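Local coordinates for MutS2 protein (Thermus thermophilus, PDB 2ZQE) that probably acts as the Smr endonuclease domain of MutS2, cutting DNA and so suppressing homologous recombination, at residues E16-V21 with R48-E53; Q23-A28 with K59-F64; A65-G70 with V76-L81. All coordinates share one frame; numbering follows the deposited sequence.

Interaction 1 of 3, residues E16-V21 with R48-E53; sequences EALLEV and RQAIRE
Leu18 meets Ala50 and Ile51 on one side of helix 46-57, and the flat groups of this contact, the guanidinium groups of Arg48 and Arg52, lie elsewhere on that helix. Arg52 CD sits over the centre of the Arg48 guanidinium, 3.5 Å above its plane. Arg48 NH2 sits in turn 3.3 Å over the centre of the Arg52 guanidinium. Arg48 NH2 makes a salt bridge with Asp66 OD2, which also draws Arg52 NH1 by a long, weak ion pair. The shared carboxylate would offset the closeness of the two positive groups.

Between the helices the contact is apolar. Leu18 reaches across with its CD2 branch, which lies over the backbone of the facing helix. Leu18 CD2 is 3.8 Å from Ala50 O and 3.9 Å from Ile51 CA. The other branch, CD1, points at the Ala50 methyl, with Leu18 CD1 and Ala50 CB 4.5 Å apart.

The two helices belong to the alpha/beta Smr domain. Each one links strands of the mixed sheet, and both rest on strand 35-39, where Val21 and Ile51 touch Leu38. The axes of the two short segments come within 10.0 Å of each other, with a signed crossing angle of -37°.

Ile51 CG1 touches both Leu18 and Val21, which are three residues apart on helix 14-30. It stands anti to the carbonyl carbon (chi1 -69°), and this carries it toward both partners. Ile51 CG1 is 4.0 Å from Leu18 CD2 and 4.2 Å from Val21 CG2. The Val21 and Ile51 side chains cross obliquely. Ala17 also points its methyl toward the facing helix, where it packs on Leu47.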
loop_
_atom_site.group_PDB
_atom_site.type_symbol
_atom_site.label_atom_id
_atom_site.label_comp_id
_atom_site.label_asym_id
_atom_site.label_seq_id
_atom_site.Cartn_x
_atom_site.Cartn_y
_atom_site.Cartn_z
ATOM N N GLU A 16 -8.788 -9.130 -3.610
ATOM C CA GLU A 16 -8.209 -8.607 -4.846
ATOM C C GLU A 16 -7.139 -7.561 -4.516
ATOM O O GLU A 16 -6.053 -7.545 -5.119
ATOM C CB GLU A 16 -9.284 -7.933 -5.686
ATOM C CG GLU A 16 -10.246 -8.859 -6.419
ATOM C CD GLU A 16 -11.371 -8.054 -7.071
ATOM O OE1 GLU A 16 -12.002 -7.271 -6.355
ATOM O OE2 GLU A 16 -11.593 -8.165 -8.304
ATOM N N ALA A 17 -7.457 -6.699 -3.557
ATOM C CA ALA A 17 -6.532 -5.635 -3.140
ATOM C C ALA A 17 -5.227 -6.200 -2.599
ATOM O O ALA A 17 -4.144 -5.737 -2.962
ATOM C CB ALA A 17 -7.200 -4.691 -2.115
ATOM N N LEU A 18 -5.321 -7.214 -1.746
ATOM C CA LEU A 18 -4.109 -7.837 -1.196
ATOM C C LEU A 18 -3.263 -8.557 -2.250
ATOM O O LEU A 18 -2.033 -8.513 -2.197
ATOM C CB LEU A 18 -4.459 -8.783 -0.043
ATOM C CG LEU A 18 -4.837 -8.068 1.261
ATOM C CD1 LEU A 18 -5.005 -9.079 2.388
ATOM C CD2 LEU A 18 -3.846 -7.016 1.680
ATOM N N LEU A 19 -3.926 -9.224 -3.201
ATOM C CA LEU A 19 -3.211 -9.807 -4.347
ATOM C C LEU A 19 -2.435 -8.738 -5.133
ATOM O O LEU A 19 -1.249 -8.936 -5.503
ATOM C CB LEU A 19 -4.190 -10.572 -5.258
ATOM C CG LEU A 19 -3.582 -11.267 -6.483
ATOM C CD1 LEU A 19 -2.637 -12.365 -6.043
ATOM C CD2 LEU A 19 -4.691 -11.850 -7.314
ATOM N N GLU A 20 -3.092 -7.605 -5.389
ATOM C CA GLU A 20 -2.441 -6.526 -6.112
ATOM C C GLU A 20 -1.336 -5.884 -5.293
ATOM O O GLU A 20 -0.305 -5.499 -5.847
ATOM C CB GLU A 20 -3.454 -5.488 -6.623
ATOM C CG GLU A 20 -2.826 -4.320 -7.400
ATOM C CD GLU A 20 -1.840 -4.775 -8.470
ATOM O OE1 GLU A 20 -2.159 -5.750 -9.178
ATOM O OE2 GLU A 20 -0.747 -4.162 -8.604
ATOM N N VAL A 21 -1.539 -5.750 -3.985
ATOM C CA VAL A 21 -0.474 -5.205 -3.133
ATOM C C VAL A 21 0.780 -6.086 -3.188
ATOM O O VAL A 21 1.897 -5.585 -3.326
ATOM C CB VAL A 21 -0.942 -4.982 -1.685
ATOM C CG1 VAL A 21 0.249 -4.723 -0.767
ATOM C CG2 VAL A 21 -1.915 -3.804 -1.648
ATOM N N ARG A 48 -7.966 -0.393 3.987
ATOM C CA ARG A 48 -6.882 0.175 4.786
ATOM C C ARG A 48 -6.448 -0.828 5.855
ATOM O O ARG A 48 -5.253 -1.111 6.003
ATOM C CB ARG A 48 -7.288 1.511 5.425
ATOM C CG ARG A 48 -6.197 2.115 6.323
ATOM C CD ARG A 48 -6.690 3.427 6.968
ATOM N NE ARG A 48 -5.696 3.954 7.909
ATOM C CZ ARG A 48 -5.560 3.540 9.173
ATOM N NH1 ARG A 48 -6.343 2.584 9.675
ATOM N NH2 ARG A 48 -4.614 4.063 9.937
ATOM N N GLN A 49 -7.412 -1.342 6.618
ATOM C CA GLN A 49 -7.077 -2.240 7.716
ATOM C C GLN A 49 -6.395 -3.512 7.246
ATOM O O GLN A 49 -5.376 -3.930 7.828
ATOM C CB GLN A 49 -8.313 -2.579 8.543
ATOM C CG GLN A 49 -7.968 -3.384 9.796
ATOM C CD GLN A 49 -8.932 -3.111 10.928
ATOM O OE1 GLN A 49 -10.117 -3.374 10.810
ATOM N NE2 GLN A 49 -8.415 -2.589 12.048
ATOM N N ALA A 50 -6.951 -4.129 6.197
ATOM C CA ALA A 50 -6.413 -5.391 5.693
ATOM C C ALA A 50 -5.019 -5.197 5.110
ATOM O O ALA A 50 -4.119 -6.002 5.343
ATOM C CB ALA A 50 -7.345 -6.012 4.655
ATOM N N ILE A 51 -4.841 -4.103 4.371
ATOM C CA ILE A 51 -3.535 -3.772 3.800
ATOM C C ILE A 51 -2.466 -3.502 4.880
ATOM O O ILE A 51 -1.343 -4.043 4.815
ATOM C CB ILE A 51 -3.651 -2.595 2.826
ATOM C CG1 ILE A 51 -4.419 -3.037 1.590
ATOM C CG2 ILE A 51 -2.239 -2.058 2.456
ATOM C CD1 ILE A 51 -4.916 -1.881 0.720
ATOM N N ARG A 52 -2.801 -2.692 5.875
ATOM C CA ARG A 52 -1.837 -2.404 6.939
ATOM C C ARG A 52 -1.384 -3.692 7.626
ATOM O O ARG A 52 -0.189 -3.883 7.855
ATOM C CB ARG A 52 -2.406 -1.420 7.957
ATOM C CG ARG A 52 -2.504 0.005 7.406
ATOM C CD ARG A 52 -3.374 0.918 8.280
ATOM N NE ARG A 52 -2.833 1.159 9.622
ATOM C CZ ARG A 52 -1.914 2.085 9.922
ATOM N NH1 ARG A 52 -1.372 2.849 8.979
ATOM N NH2 ARG A 52 -1.537 2.250 11.183
ATOM N N GLU A 53 -2.324 -4.591 7.912
ATOM C CA GLU A 53 -1.946 -5.851 8.564
ATOM C C GLU A 53 -1.057 -6.732 7.657
ATOM O O GLU A 53 -0.059 -7.324 8.107
ATOM C CB GLU A 53 -3.190 -6.595 9.068
ATOM C CG GLU A 53 -2.857 -7.845 9.888
ATOM C CD GLU A 53 -2.165 -7.584 11.237
ATOM O OE1 GLU A 53 -2.069 -6.430 11.712
ATOM O OE2 GLU A 53 -1.720 -8.587 11.851
#

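Interaction 2 of 3, residues Q23-A28 with K59-F64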
loop_
_atom_site.group_PDB
_atom_site.type_symbol
_atom_site.label_atom_id
_atom_site.label_comp_id
_atom_site.label_asym_id
_atom_site.label_seq_id
_atom_site.Cartn_x
_atom_site.Cartn_y
_atom_site.Cartn_z
ATOM N N GLN A 23 1.744 -7.985 -5.638
ATOM C CA GLN A 23 2.359 -7.742 -6.945
ATOM C C GLN A 23 3.056 -6.387 -7.017
ATOM O O GLN A 23 4.182 -6.273 -7.540
ATOM C CB GLN A 23 1.328 -7.880 -8.068
ATOM C CG GLN A 23 1.952 -7.848 -9.463
ATOM C CD GLN A 23 2.954 -8.985 -9.701
ATOM O OE1 GLN A 23 2.825 -10.081 -9.136
ATOM N NE2 GLN A 23 3.961 -8.723 -10.548
ATOM N N ALA A 24 2.398 -5.351 -6.494
ATOM C CA ALA A 24 2.971 -4.007 -6.541
ATOM C C ALA A 24 4.260 -3.904 -5.717
ATOM O O ALA A 24 5.197 -3.210 -6.124
ATOM C CB ALA A 24 1.944 -2.976 -6.081
ATOM N N LEU A 25 4.313 -4.591 -4.572
ATOM C CA LEU A 25 5.532 -4.599 -3.743
ATOM C C LEU A 25 6.638 -5.329 -4.501
ATOM O O LEU A 25 7.786 -4.868 -4.544
ATOM C CB LEU A 25 5.279 -5.290 -2.396
ATOM C CG LEU A 25 4.395 -4.498 -1.425
ATOM C CD1 LEU A 25 3.909 -5.406 -0.291
ATOM C CD2 LEU A 25 5.146 -3.293 -0.873
ATOM N N GLU A 26 6.271 -6.438 -5.140
ATOM C CA GLU A 26 7.251 -7.202 -5.918
ATOM C C GLU A 26 7.856 -6.336 -7.029
ATOM O O GLU A 26 9.081 -6.302 -7.214
ATOM C CB GLU A 26 6.607 -8.461 -6.509
ATOM C CG GLU A 26 7.623 -9.489 -7.058
ATOM C CD GLU A 26 8.549 -10.116 -6.005
ATOM O OE1 GLU A 26 8.365 -9.922 -4.778
ATOM O OE2 GLU A 26 9.477 -10.860 -6.421
ATOM N N GLU A 27 6.993 -5.631 -7.757
ATOM C CA GLU A 27 7.430 -4.808 -8.874
ATOM C C GLU A 27 8.244 -3.608 -8.391
ATOM O O GLU A 27 9.246 -3.240 -9.002
ATOM C CB GLU A 27 6.230 -4.371 -9.727
ATOM C CG GLU A 27 5.625 -5.558 -10.479
ATOM C CD GLU A 27 4.417 -5.205 -11.328
ATOM O OE1 GLU A 27 4.164 -4.010 -11.568
ATOM O OE2 GLU A 27 3.732 -6.147 -11.782
ATOM N N ALA A 28 7.823 -3.006 -7.286
ATOM C CA ALA A 28 8.513 -1.827 -6.754
ATOM C C ALA A 28 9.940 -2.203 -6.347
ATOM O O ALA A 28 10.883 -1.482 -6.680
ATOM C CB ALA A 28 7.748 -1.228 -5.575
ATOM N N LYS A 59 7.992 -9.060 4.508
ATOM C CA LYS A 59 9.439 -8.842 4.640
ATOM C C LYS A 59 10.053 -7.872 3.614
ATOM O O LYS A 59 11.243 -7.531 3.714
ATOM C CB LYS A 59 10.175 -10.183 4.652
ATOM C CG LYS A 59 9.906 -10.962 5.931
ATOM C CD LYS A 59 10.583 -12.324 5.926
ATOM C CE LYS A 59 10.433 -13.007 7.289
ATOM N NZ LYS A 59 9.021 -13.387 7.556
ATOM N N ARG A 60 9.255 -7.435 2.640
ATOM C CA ARG A 60 9.693 -6.443 1.659
ATOM C C ARG A 60 9.530 -5.017 2.158
ATOM O O ARG A 60 9.977 -4.075 1.499
ATOM C CB ARG A 60 8.926 -6.599 0.351
ATOM C CG ARG A 60 9.280 -7.889 -0.365
ATOM C CD ARG A 60 8.308 -8.191 -1.474
ATOM N NE ARG A 60 6.951 -8.378 -0.957
ATOM C CZ ARG A 60 5.933 -8.823 -1.687
ATOM N NH1 ARG A 60 6.133 -9.137 -2.964
ATOM N NH2 ARG A 60 4.725 -8.960 -1.151
ATOM N N VAL A 61 8.869 -4.870 3.305
ATOM C CA VAL A 61 8.483 -3.555 3.829
ATOM C C VAL A 61 9.395 -3.146 4.981
ATOM O O VAL A 61 9.583 -3.902 5.940
ATOM C CB VAL A 61 7.010 -3.572 4.326
ATOM C CG1 VAL A 61 6.621 -2.251 4.984
ATOM C CG2 VAL A 61 6.064 -3.915 3.188
ATOM N N GLU A 62 9.949 -1.939 4.886
ATOM C CA GLU A 62 10.685 -1.359 6.002
ATOM C C GLU A 62 9.720 -0.682 6.979
ATOM O O GLU A 62 9.764 -0.930 8.180
ATOM C CB GLU A 62 11.731 -0.382 5.510
ATOM C CG GLU A 62 12.564 0.184 6.641
ATOM C CD GLU A 62 13.768 0.929 6.150
ATOM O OE1 GLU A 62 13.584 2.014 5.549
ATOM O OE2 GLU A 62 14.895 0.427 6.384
ATOM N N SER A 63 8.863 0.194 6.457
ATOM C CA SER A 63 7.869 0.853 7.304
ATOM C C SER A 63 6.705 1.322 6.443
ATOM O O SER A 63 6.798 1.326 5.215
ATOM C CB SER A 63 8.498 2.028 8.062
ATOM O OG SER A 63 8.955 3.042 7.169
ATOM N N PHE A 64 5.595 1.658 7.081
ATOM C CA PHE A 64 4.460 2.222 6.349
ATOM C C PHE A 64 3.696 3.153 7.264
ATOM O O PHE A 64 3.803 3.051 8.494
ATOM C CB PHE A 64 3.536 1.109 5.826
ATOM C CG PHE A 64 2.846 0.350 6.923
ATOM C CD1 PHE A 64 1.656 0.827 7.474
ATOM C CD2 PHE A 64 3.396 -0.831 7.419
ATOM C CE1 PHE A 64 1.015 0.129 8.513
ATOM C CE2 PHE A 64 2.768 -1.525 8.447
ATOM C CZ PHE A 64 1.582 -1.044 8.994
#
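Arg60 NH2 is gripped by two carboxylates, those of Asp58 and Asp22, while NH1 of the same guanidinium reaches across to Glu26. Here helix 14-30 meets the turn that leads from helix 46-57 into strand 61-66. This turn completes a beta-alpha-beta crossover of the Smr domain, which starts at strand 35-39 and passes over one inserted strand, 76-81.

The bond from Arg60 NH1 to Glu26 OE1 is 3.0 Å long and belongs to a salt bridge. It is bent, with an angle of 142° at the hydrogen. Glu26 OE1 lies at the edge of the guanidinium, near its plane, and is met on its anti side. The carboxylate and guanidinium planes are turned 51° apart. With three acidic partners round it, the guanidinium is fixed in rotation, and its positive charge is probably well balanced.

The flat group also has an apolar neighbour. Leu25 CB lies over the centre of one guanidinium face, 3.7 Å from Arg60 CZ. Leu25 CD1 reaches on to the end of the group, 3.7 Å from Arg60 NH2. The arginine chain is bent at chi3 (-62°), and the bend brings its head over the leucine.

Next along the chain, Val61 adds to the apolar part. It and Leu25 both lie against strand 76-81, at Val79 and Leu81 respectively. Strand 61-66 then has a classic beta bulge, with Glu62 and Ser63 both facing Ala80. The valine's own touch on the helix is light, with Val61 CG2 4.2 Å from Leu25 CD2.

Interaction 3 of 3, residues A65-G70 with V76-L81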
loop_
_atom_site.group_PDB
_atom_site.type_symbol
_atom_site.label_atom_id
_atom_site.label_comp_id
_atom_site.label_asym_id
_atom_site.label_seq_id
_atom_site.Cartn_x
_atom_site.Cartn_y
_atom_site.Cartn_z
ATOM N N ALA A 65 2.923 4.054 6.659
ATOM C CA ALA A 65 2.117 5.023 7.406
ATOM C C ALA A 65 1.053 5.593 6.496
ATOM O O ALA A 65 1.198 5.556 5.278
ATOM C CB ALA A 65 2.992 6.156 7.906
ATOM N N ASP A 66 -0.030 6.090 7.086
ATOM C CA ASP A 66 -0.989 6.891 6.323
ATOM C C ASP A 66 -0.263 8.077 5.717
ATOM O O ASP A 66 0.654 8.650 6.346
ATOM C CB ASP A 66 -2.081 7.428 7.254
ATOM C CG ASP A 66 -2.965 6.338 7.797
ATOM O OD1 ASP A 66 -3.520 5.581 6.970
ATOM O OD2 ASP A 66 -3.112 6.262 9.041
ATOM N N ALA A 67 -0.667 8.439 4.504
ATOM C CA ALA A 67 -0.251 9.703 3.891
ATOM C C ALA A 67 -0.750 10.858 4.776
ATOM O O ALA A 67 -1.778 10.727 5.467
ATOM C CB ALA A 67 -0.804 9.824 2.483
ATOM N N PRO A 68 -0.008 11.982 4.783
ATOM C CA PRO A 68 -0.469 13.158 5.540
ATOM C C PRO A 68 -1.704 13.786 4.907
ATOM O O PRO A 68 -1.991 13.529 3.720
ATOM C CB PRO A 68 0.716 14.138 5.453
ATOM C CG PRO A 68 1.478 13.733 4.262
ATOM C CD PRO A 68 1.275 12.221 4.095
ATOM N N PRO A 69 -2.444 14.592 5.687
ATOM C CA PRO A 69 -3.572 15.312 5.092
ATOM C C PRO A 69 -3.095 16.160 3.907
ATOM O O PRO A 69 -2.087 16.851 4.019
ATOM C CB PRO A 69 -4.096 16.188 6.238
ATOM C CG PRO A 69 -3.139 16.081 7.342
ATOM C CD PRO A 69 -2.287 14.860 7.129
ATOM N N GLY A 70 -3.814 16.092 2.785
ATOM C CA GLY A 70 -3.433 16.810 1.572
ATOM C C GLY A 70 -2.687 15.963 0.574
ATOM O O GLY A 70 -2.519 16.362 -0.578
ATOM N N VAL A 76 -4.565 6.687 1.681
ATOM C CA VAL A 76 -3.339 6.220 1.033
ATOM C C VAL A 76 -2.386 5.705 2.095
ATOM O O VAL A 76 -2.159 6.373 3.103
ATOM C CB VAL A 76 -2.654 7.336 0.210
ATOM C CG1 VAL A 76 -1.291 6.864 -0.333
ATOM C CG2 VAL A 76 -3.569 7.787 -0.952
ATOM N N THR A 77 -1.844 4.512 1.864
ATOM C CA THR A 77 -0.765 4.000 2.707
ATOM C C THR A 77 0.543 4.168 1.955
ATOM O O THR A 77 0.709 3.685 0.829
ATOM C CB THR A 77 -0.958 2.510 3.080
ATOM O OG1 THR A 77 -2.142 2.362 3.856
ATOM C CG2 THR A 77 0.235 2.030 3.913
ATOM N N VAL A 78 1.476 4.870 2.594
ATOM C CA VAL A 78 2.781 5.127 2.006
ATOM C C VAL A 78 3.774 4.122 2.567
ATOM O O VAL A 78 3.992 4.071 3.770
ATOM C CB VAL A 78 3.236 6.567 2.336
ATOM C CG1 VAL A 78 4.560 6.886 1.646
ATOM C CG2 VAL A 78 2.160 7.557 1.901
ATOM N N VAL A 79 4.360 3.334 1.669
ATOM C CA VAL A 79 5.244 2.226 2.044
ATOM C C VAL A 79 6.699 2.566 1.736
ATOM O O VAL A 79 7.037 2.930 0.604
ATOM C CB VAL A 79 4.843 0.914 1.291
ATOM C CG1 VAL A 79 5.698 -0.262 1.746
ATOM C CG2 VAL A 79 3.334 0.577 1.488
ATOM N N ALA A 80 7.547 2.451 2.754
ATOM C CA ALA A 80 8.993 2.502 2.575
ATOM C C ALA A 80 9.485 1.082 2.364
ATOM O O ALA A 80 9.317 0.217 3.232
ATOM C CB ALA A 80 9.660 3.108 3.785
ATOM N N LEU A 81 10.130 0.849 1.231
ATOM C CA LEU A 81 10.562 -0.488 0.859
ATOM C C LEU A 81 11.958 -0.801 1.373
ATOM O O LEU A 81 12.809 0.091 1.477
ATOM C CB LEU A 81 10.530 -0.618 -0.668
ATOM C CG LEU A 81 9.147 -0.361 -1.290
ATOM C CD1 LEU A 81 9.246 -0.007 -2.756
ATOM C CD2 LEU A 81 8.256 -1.574 -1.068
HETATM O O HOH W 1 -2.062 3.412 6.384
#
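Val76 opens the pairing with its carbonyl, which takes the Ala67 N-H. The bond from Ala67 N to Val76 O is 2.9 Å long and nearly straight, at 168°. Beside it the side chains touch, Val76 CB lying 3.8 Å from Ala67 CB.

Thr77 pairs with Asp66 as an antiparallel non-hydrogen-bonded pair. Water 1 joins them, 2.7 Å from both Thr77 OG1 and Asp66 OD1, and it donates to the aspartate. Outside the hairpin, Thr77 OG1 is hydrogen-bonded to His40, and Asp66 OD2 makes a salt bridge with Arg48.

Val78 and Ala65 form a hydrogen-bonded antiparallel pair of the hairpin. Val78 N gives a bond of 2.8 Å to Ala65 O, and Ala65 N returns one of 3.1 Å to Val78 O. Val78 CG2 stands anti to its carbonyl carbon and packs 3.8 Å from Ala67 CB.

Val79 and Leu81 turn to helix 14-30, where both touch Leu25. Ala80 bonds by its backbone to Glu62 and Ser63.

The chemistry thus differs by face. Ala65 and Val78 are apolar, whereas Asp66 and Thr77 form a polar network that ties the hairpin to His40, in what resembles the Smr HGxG signature, which is consistent with Thr77 OG1 orienting that histidine.

How the interactions relate
Interactions 1 and 2 both use helix 14-30, at successive places along it. Interaction 1 joins it to helix 46-57 by apolar side chains alone, whereas interaction 2 joins it to the next turn by a charged group lying over a leucine. In interaction 3 backbone bonds hold two neighbouring strands. All three are partly buried. In interaction 1, Ile51 and Val21 are buried and Leu18 and Ala50 partly exposed. In interaction 2, Leu25 is buried and Glu26 is at the surface. In interaction 3, Thr77 is buried and Ala65 exposed. The Arg48-Asp66 salt bridge connects interactions 1 and 3. Interactions 2 and 3 share strand 61-66, and Leu25 packs on Leu81 between them.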